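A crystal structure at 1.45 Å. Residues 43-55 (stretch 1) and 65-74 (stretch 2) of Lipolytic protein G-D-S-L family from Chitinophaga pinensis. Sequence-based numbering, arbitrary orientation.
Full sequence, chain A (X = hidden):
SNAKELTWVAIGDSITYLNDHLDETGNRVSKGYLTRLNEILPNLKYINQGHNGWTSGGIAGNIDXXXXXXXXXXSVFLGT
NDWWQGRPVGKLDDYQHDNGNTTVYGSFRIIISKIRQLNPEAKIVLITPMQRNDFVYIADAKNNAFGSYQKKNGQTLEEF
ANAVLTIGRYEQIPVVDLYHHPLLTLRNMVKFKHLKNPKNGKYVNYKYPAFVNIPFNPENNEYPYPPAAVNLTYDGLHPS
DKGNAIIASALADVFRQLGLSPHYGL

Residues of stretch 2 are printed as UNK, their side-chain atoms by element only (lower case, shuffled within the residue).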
# COMPACT_ATOMS: atom_id res chain seq x y z
N ASN A 43 10.53 -3.66 -20.54
CA ASN A 43 10.96 -5.06 -20.48
C ASN A 43 10.47 -5.79 -19.23
O ASN A 43 10.65 -7.00 -19.11
CB ASN A 43 12.48 -5.15 -20.56
CG ASN A 43 13.17 -4.40 -19.44
OD1 ASN A 43 12.89 -3.22 -19.20
ND2 ASN A 43 14.06 -5.08 -18.73
N LEU A 44 9.86 -5.05 -18.30
CA LEU A 44 9.37 -5.64 -17.06
C LEU A 44 7.92 -6.07 -17.25
O LEU A 44 7.04 -5.24 -17.49
CB LEU A 44 9.49 -4.65 -15.90
CG LEU A 44 10.80 -4.64 -15.09
CD1 LEU A 44 10.90 -5.88 -14.19
CD2 LEU A 44 12.02 -4.53 -15.99
N LYS A 45 7.68 -7.37 -17.16
CA LYS A 45 6.36 -7.94 -17.41
C LYS A 45 5.70 -8.32 -16.10
O LYS A 45 6.07 -9.33 -15.48
CB LYS A 45 6.50 -9.17 -18.30
CG LYS A 45 7.26 -8.90 -19.59
CD LYS A 45 6.51 -7.93 -20.49
CE LYS A 45 7.27 -7.71 -21.79
NZ LYS A 45 6.46 -6.92 -22.76
N TYR A 46 4.72 -7.53 -15.68
CA TYR A 46 4.14 -7.73 -14.36
C TYR A 46 3.16 -8.88 -14.25
O TYR A 46 2.44 -9.22 -15.19
CB TYR A 46 3.52 -6.43 -13.80
CG TYR A 46 2.17 -6.03 -14.35
CD1 TYR A 46 0.99 -6.66 -13.94
CD2 TYR A 46 2.05 -4.97 -15.24
CE1 TYR A 46 -0.25 -6.28 -14.44
CE2 TYR A 46 0.82 -4.57 -15.74
CZ TYR A 46 -0.33 -5.23 -15.34
OH TYR A 46 -1.55 -4.83 -15.83
N ILE A 47 3.16 -9.47 -13.06
CA ILE A 47 2.13 -10.40 -12.66
C ILE A 47 1.53 -9.82 -11.39
O ILE A 47 2.25 -9.55 -10.42
CB ILE A 47 2.72 -11.79 -12.39
CG1 ILE A 47 3.16 -12.40 -13.72
CG2 ILE A 47 1.70 -12.68 -11.70
CD1 ILE A 47 3.88 -13.70 -13.57
N ASN A 48 0.23 -9.60 -11.41
CA ASN A 48 -0.46 -8.98 -10.30
C ASN A 48 -0.81 -9.99 -9.20
O ASN A 48 -1.77 -10.75 -9.32
CB ASN A 48 -1.73 -8.28 -10.81
CG ASN A 48 -2.39 -7.41 -9.76
OD1 ASN A 48 -2.32 -7.70 -8.56
ND2 ASN A 48 -3.03 -6.33 -10.20
N GLN A 49 -0.01 -9.98 -8.15
CA GLN A 49 -0.28 -10.79 -6.96
C GLN A 49 -0.69 -9.88 -5.80
O GLN A 49 -0.29 -10.08 -4.65
CB GLN A 49 0.90 -11.70 -6.62
CG GLN A 49 0.94 -12.96 -7.49
CD GLN A 49 0.00 -14.04 -6.98
OE1 GLN A 49 -0.71 -13.84 -5.99
NE2 GLN A 49 0.02 -15.19 -7.63
N GLY A 50 -1.49 -8.87 -6.13
CA GLY A 50 -2.11 -8.03 -5.13
C GLY A 50 -3.42 -8.66 -4.74
O GLY A 50 -4.22 -9.05 -5.60
N HIS A 51 -3.65 -8.75 -3.44
CA HIS A 51 -4.87 -9.34 -2.91
C HIS A 51 -5.66 -8.32 -2.12
O HIS A 51 -5.17 -7.77 -1.13
CB HIS A 51 -4.54 -10.58 -2.09
CG HIS A 51 -3.92 -11.66 -2.91
ND1 HIS A 51 -4.64 -12.72 -3.42
CD2 HIS A 51 -2.66 -11.80 -3.38
CE1 HIS A 51 -3.84 -13.48 -4.14
NE2 HIS A 51 -2.63 -12.95 -4.14
N ASN A 52 -6.87 -8.05 -2.60
CA ASN A 52 -7.68 -6.95 -2.10
C ASN A 52 -8.01 -7.13 -0.63
O ASN A 52 -8.64 -8.11 -0.25
CB ASN A 52 -8.96 -6.84 -2.94
CG ASN A 52 -9.70 -5.53 -2.72
OD1 ASN A 52 -9.18 -4.63 -2.07
ND2 ASN A 52 -10.89 -5.42 -3.28
N GLY A 53 -7.55 -6.19 0.19
CA GLY A 53 -7.87 -6.21 1.60
C GLY A 53 -6.96 -7.05 2.48
O GLY A 53 -7.17 -7.10 3.68
N TRP A 54 -5.98 -7.71 1.89
CA TRP A 54 -5.17 -8.65 2.68
C TRP A 54 -4.07 -7.99 3.49
O TRP A 54 -3.48 -6.97 3.09
CB TRP A 54 -4.54 -9.73 1.79
CG TRP A 54 -5.48 -10.76 1.25
CD1 TRP A 54 -6.80 -10.61 0.91
CD2 TRP A 54 -5.14 -12.12 0.93
NE1 TRP A 54 -7.30 -11.80 0.42
CE2 TRP A 54 -6.30 -12.73 0.42
CE3 TRP A 54 -3.97 -12.87 1.05
CZ2 TRP A 54 -6.32 -14.06 0.02
CZ3 TRP A 54 -4.00 -14.20 0.64
CH2 TRP A 54 -5.17 -14.78 0.15
N THR A 55 -3.74 -8.62 4.60
CA THR A 55 -2.59 -8.24 5.40
C THR A 55 -1.37 -9.07 4.97
O THR A 55 -1.52 -10.06 4.23
CB THR A 55 -2.83 -8.52 6.89
OG1 THR A 55 -3.02 -9.93 7.06
CG2 THR A 55 -4.07 -7.77 7.38
N UNK A 65 -0.56 -21.28 -1.56
CA UNK A 65 -1.82 -21.47 -2.27
C UNK A 65 -2.19 -20.29 -3.17
O UNK A 65 -3.33 -20.19 -3.61
o UNK A 65 -2.67 -22.84 -0.45
c UNK A 65 -2.96 -21.72 -1.27
N UNK A 66 -1.23 -19.40 -3.43
CA UNK A 66 -1.51 -18.20 -4.20
C UNK A 66 -1.26 -18.36 -5.69
O UNK A 66 -1.58 -17.47 -6.48
c UNK A 66 -0.13 -15.38 -1.89
c UNK A 66 -0.91 -16.64 -2.22
c UNK A 66 -2.40 -16.43 -1.97
c UNK A 66 -0.67 -17.03 -3.67
N UNK A 67 -0.68 -19.49 -6.09
CA UNK A 67 -0.30 -19.68 -7.47
C UNK A 67 0.93 -18.88 -7.83
O UNK A 67 1.15 -18.57 -9.01
N UNK A 68 1.73 -18.52 -6.83
CA UNK A 68 2.99 -17.83 -7.10
C UNK A 68 3.87 -18.68 -8.00
O UNK A 68 4.00 -19.89 -7.80
c UNK A 68 3.27 -15.11 -5.58
c UNK A 68 3.84 -16.47 -3.56
c UNK A 68 3.74 -17.55 -5.80
c UNK A 68 3.14 -16.47 -4.91
N UNK A 69 4.47 -18.05 -9.00
CA UNK A 69 5.35 -18.78 -9.91
C UNK A 69 6.78 -18.28 -9.82
O UNK A 69 7.07 -17.26 -9.20
c UNK A 69 4.88 -18.70 -11.37
c UNK A 69 3.44 -19.20 -11.50
c UNK A 69 5.02 -17.28 -11.91
c UNK A 69 4.80 -17.19 -13.42
N UNK A 70 7.69 -19.01 -10.45
CA UNK A 70 9.08 -18.60 -10.55
C UNK A 70 9.18 -17.36 -11.45
O UNK A 70 8.61 -17.33 -12.55
c UNK A 70 11.41 -19.44 -11.17
n UNK A 70 14.39 -21.69 -12.08
c UNK A 70 12.16 -20.63 -11.76
c UNK A 70 9.93 -19.74 -11.10
c UNK A 70 13.67 -20.43 -11.72
N UNK A 71 9.88 -16.35 -10.97
CA UNK A 71 10.02 -15.09 -11.70
C UNK A 71 11.38 -14.47 -11.42
O UNK A 71 12.11 -14.93 -10.54
c UNK A 71 8.91 -14.12 -11.31
N UNK A 72 11.70 -13.42 -12.16
CA UNK A 72 13.04 -12.84 -12.12
C UNK A 72 13.17 -11.81 -11.01
O UNK A 72 14.26 -11.62 -10.46
c UNK A 72 13.37 -12.18 -13.46
o UNK A 72 14.15 -14.09 -14.62
o UNK A 72 12.46 -13.00 -15.51
c UNK A 72 13.32 -13.16 -14.62
N UNK A 73 12.07 -11.14 -10.68
CA UNK A 73 12.07 -10.15 -9.62
C UNK A 73 10.72 -10.17 -8.92
O UNK A 73 9.68 -10.35 -9.56
c UNK A 73 12.32 -7.69 -9.03
c UNK A 73 12.39 -8.73 -10.14
c UNK A 73 11.48 -8.34 -11.29
N UNK A 74 10.75 -10.01 -7.60
CA UNK A 74 9.54 -9.93 -6.80
C UNK A 74 9.55 -8.62 -6.03
O UNK A 74 10.58 -8.24 -5.45
c UNK A 74 10.58 -13.05 -6.98
c UNK A 74 10.54 -14.31 -7.54
o UNK A 74 9.35 -16.28 -8.13
c UNK A 74 8.21 -14.48 -7.03
c UNK A 74 8.25 -13.20 -6.46
c UNK A 74 9.48 -11.09 -5.81
c UNK A 74 9.43 -12.47 -6.43
c UNK A 74 9.36 -15.02 -7.57
O HOH W 1 1.90 -15.93 -9.92

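Position 65 carries one carbon followed by one oxygen, a short hydroxymethyl group that stays out of reach of stretch 1; this is Ser65. At position 66 four carbons fork at the second. One terminal carbon meets the rings of both His51 and Trp54, obliquely in each case. The backbone O accepts a hydrogen bond from Gln49 NE2. A four-carbon side chain forked at its second atom identifies Leu66, and the methyl is CD2: Leu66 CD2 lies 3.9 Å from His51 CE1 and 3.8 Å from Trp54 CZ3.

Position 67 has no side-chain atoms and a positive phi of 74°, which favours the residue found, Gly67. Its backbone still takes part, because a water accepts from Gln49 NE2 (3.1 Å) and donates to Gly67 O (2.9 Å). Position 68 again shows four carbons forked at the second. Its CA-to-CB bond points sideways, but the end of the chain comes nearer and places a methyl against the aliphatic part of Gln49. This is Leu68, with CD2 3.7 Å from Gln49 CG.

At position 69 four carbons fork at the first, one arm is two carbons long, and the end of that arm packs against the tip of Ile47. This is Ile69, with CD1 3.6 Å from Ile47 CD1, an apolar contact between the tips of two side chains. Position 70 is an unbranched row of four carbons ending in nitrogen, extended with all four chi angles t and clear of stretch 1: Lys70. Position 71 has a lone carbon that points toward stretch 1 without reaching contact: Ala71.

Position 72 has two carbons, the second bearing two oxygens, and also makes no contact across the pair: Asp72. At position 73 one carbon carries two others, one of which packs against the end of Leu44. This is Val73, with CG1 3.8 Å from Leu44 CD1. Position 74 has one carbon leading to a six-carbon ring with an oxygen, and lies out of reach of stretch 1; it is Tyr74. It instead braces its own segment: OH donates to Ile69 O at 2.7 Å and accepts a weak hydrogen bond from Ala71 N at 2.9 Å.

The contact buries 358 Å² and centres on Gln49. The nearly linear bond from Gln49 NE2 to Leu66 O (3.0 Å, 172°) ties the strand to the loop, while His51 NE2 donates to Gln49 OE1 at 2.8 Å, engaging the other end of the amide. Around this polar anchor, Leu66 packs against His51 and Trp54, and the Ile47–Ile69 and Leu44–Val73 pairs extend the apolar contact along the strand.

Stretch 2, residues 65-74: SLGLIKADVY
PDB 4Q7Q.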